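Local coordinates for protein endo-beta-1,4-glucanase (Cryptopygus antarcticus, PDB 5H4U) that hydrolyses internal beta-1,4-glucosidic linkages in cellulose, lichenan and cereal beta-glucans, at residues A105-T110 against F204-C209. Numbering follows the deposited sequence.
Sequences ACYEMT and FTQVRC
Glu108 and Thr205 pair their backbones in both directions, joining segments 105-110 and 204-209 as antiparallel neighbours in the double-psi beta-barrel of glycoside hydrolase family 45. Glu108 N donates to Thr205 O (2.9 Å), and Thr205 N returns a bond to Glu108 O. Farther along, Val207 N bonds to Cys106 O, at the end where a water accepts from Cys106 N and probably donates to Val207 O.

On the face bearing Tyr107, Met109, Phe204 and Gln206, the contact is largely aromatic. With CG of Tyr107 anti to its carbonyl carbon (chi1 -55°), the Tyr107 and Phe204 side chains run alongside each other in the same direction, their ring planes at 64°; CD2 of Tyr107 reaches the edge of the Phe204 ring, 3.6 Å from its CD2. Phe137 of strand 135-140 meets both rings. An alanine at Tyr107 would probably leave a gap beside Phe204 and uncover CB of Gln206, which rests near CE2 of the tyrosine.

The opposite face carries Cys106, Glu108, Thr205 and Val207, where CG1 of Val207 lies near CB of Glu108. Past Val207, a disulfide ties Cys209 to Cys106: SG to SG, 2.0 Å, with a torsion of 101° about the S-S bond.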
loop_
_atom_site.group_PDB
_atom_site.type_symbol
_atom_site.label_atom_id
_atom_site.label_comp_id
_atom_site.label_asym_id
_atom_site.label_seq_id
_atom_site.Cartn_x
_atom_site.Cartn_y
_atom_site.Cartn_z
ATOM N N ALA A 105 3.646 4.507 -10.384
ATOM C CA ALA A 105 2.956 5.735 -10.696
ATOM C C ALA A 105 2.280 6.256 -9.440
ATOM O O ALA A 105 1.885 5.488 -8.555
ATOM C CB ALA A 105 1.930 5.515 -11.797
ATOM N N CYS A 106 2.172 7.569 -9.352
ATOM C CA CYS A 106 1.501 8.203 -8.231
ATOM C C CYS A 106 0.174 8.805 -8.643
ATOM O O CYS A 106 0.022 9.360 -9.738
ATOM C CB CYS A 106 2.354 9.289 -7.584
ATOM S SG CYS A 106 3.708 8.575 -6.703
ATOM N N TYR A 107 -0.765 8.720 -7.731
ATOM C CA TYR A 107 -2.079 9.276 -7.944
ATOM C C TYR A 107 -2.417 10.081 -6.702
ATOM O O TYR A 107 -2.078 9.672 -5.587
ATOM C CB TYR A 107 -3.090 8.147 -8.229
ATOM C CG TYR A 107 -2.664 7.272 -9.402
ATOM C CD1 TYR A 107 -1.701 6.292 -9.246
ATOM C CD2 TYR A 107 -3.210 7.447 -10.672
ATOM C CE1 TYR A 107 -1.301 5.526 -10.297
ATOM C CE2 TYR A 107 -2.815 6.674 -11.732
ATOM C CZ TYR A 107 -1.861 5.710 -11.537
ATOM O OH TYR A 107 -1.456 4.899 -12.575
ATOM N N GLU A 108 -2.973 11.271 -6.900
ATOM C CA GLU A 108 -3.574 12.011 -5.802
ATOM C C GLU A 108 -5.089 11.935 -5.929
ATOM O O GLU A 108 -5.648 12.148 -7.012
ATOM C CB GLU A 108 -3.100 13.455 -5.725
ATOM C CG GLU A 108 -4.122 14.442 -6.149
ATOM C CD GLU A 108 -3.713 15.871 -5.871
ATOM O OE1 GLU A 108 -4.646 16.633 -5.543
ATOM O OE2 GLU A 108 -2.500 16.221 -5.925
ATOM N N MET A 109 -5.738 11.563 -4.839
ATOM C CA MET A 109 -7.164 11.304 -4.814
ATOM C C MET A 109 -7.836 12.193 -3.781
ATOM O O MET A 109 -7.271 12.476 -2.712
ATOM C CB MET A 109 -7.453 9.787 -4.551
ATOM C CG MET A 109 -6.640 9.051 -3.431
ATOM S SD MET A 109 -6.759 7.201 -3.522
ATOM C CE MET A 109 -6.946 6.709 -1.850
ATOM N N THR A 110 -9.026 12.663 -4.136
ATOM C CA THR A 110 -9.914 13.354 -3.223
ATOM C C THR A 110 -10.999 12.367 -2.829
ATOM O O THR A 110 -11.718 11.844 -3.690
ATOM C CB THR A 110 -10.542 14.597 -3.848
ATOM O OG1 THR A 110 -9.508 15.457 -4.325
ATOM C CG2 THR A 110 -11.351 15.351 -2.794
ATOM N N PHE A 204 -9.641 10.722 -8.635
ATOM C CA PHE A 204 -8.188 10.681 -8.605
ATOM C C PHE A 204 -7.613 11.235 -9.891
ATOM O O PHE A 204 -8.221 11.153 -10.955
ATOM C CB PHE A 204 -7.642 9.250 -8.399
ATOM C CG PHE A 204 -7.842 8.318 -9.573
ATOM C CD1 PHE A 204 -9.063 7.698 -9.784
ATOM C CD2 PHE A 204 -6.795 8.025 -10.438
ATOM C CE1 PHE A 204 -9.254 6.827 -10.867
ATOM C CE2 PHE A 204 -6.968 7.138 -11.520
ATOM C CZ PHE A 204 -8.196 6.543 -11.728
ATOM N N THR A 205 -6.376 11.684 -9.793
ATOM C CA THR A 205 -5.631 12.145 -10.944
ATOM C C THR A 205 -4.180 11.738 -10.788
ATOM O O THR A 205 -3.622 11.785 -9.683
ATOM C CB THR A 205 -5.739 13.659 -11.090
ATOM O OG1 THR A 205 -7.122 14.028 -10.994
ATOM C CG2 THR A 205 -5.153 14.137 -12.441
ATOM N N GLN A 206 -3.589 11.302 -11.892
ATOM C CA GLN A 206 -2.194 10.921 -11.857
ATOM C C GLN A 206 -1.356 12.182 -11.678
ATOM O O GLN A 206 -1.710 13.257 -12.176
ATOM C CB GLN A 206 -1.823 10.160 -13.123
ATOM C CG GLN A 206 -0.344 9.965 -13.329
ATOM C CD GLN A 206 -0.022 8.850 -14.329
ATOM O OE1 GLN A 206 0.778 7.970 -14.043
ATOM N NE2 GLN A 206 -0.669 8.868 -15.476
ATOM N N VAL A 207 -0.306 12.069 -10.862
ATOM C CA VAL A 207 0.611 13.170 -10.599
ATOM C C VAL A 207 2.023 12.608 -10.680
ATOM O O VAL A 207 2.241 11.406 -10.554
ATOM C CB VAL A 207 0.363 13.874 -9.232
ATOM C CG1 VAL A 207 -1.080 14.353 -9.118
ATOM C CG2 VAL A 207 0.710 12.940 -8.089
ATOM N N ARG A 208 2.985 13.487 -10.915
ATOM C CA ARG A 208 4.380 13.089 -10.837
ATOM C C ARG A 208 4.739 12.794 -9.380
ATOM O O ARG A 208 4.354 13.539 -8.470
ATOM C CB ARG A 208 5.282 14.179 -11.410
ATOM C CG ARG A 208 6.703 13.734 -11.597
ATOM C CD ARG A 208 7.459 14.626 -12.551
ATOM N NE ARG A 208 8.621 13.918 -13.083
ATOM C CZ ARG A 208 8.682 13.307 -14.269
ATOM N NH1 ARG A 208 7.662 13.325 -15.126
ATOM N NH2 ARG A 208 9.791 12.681 -14.608
ATOM N N CYS A 209 5.417 11.674 -9.156
ATOM C CA CYS A 209 5.555 11.158 -7.804
ATOM C C CYS A 209 6.356 12.129 -6.934
ATOM O O CYS A 209 7.463 12.528 -7.311
ATOM C CB CYS A 209 6.220 9.782 -7.841
ATOM S SG CYS A 209 5.095 8.342 -8.143
HETATM O O HOH W 1 2.588 8.775 -11.993
#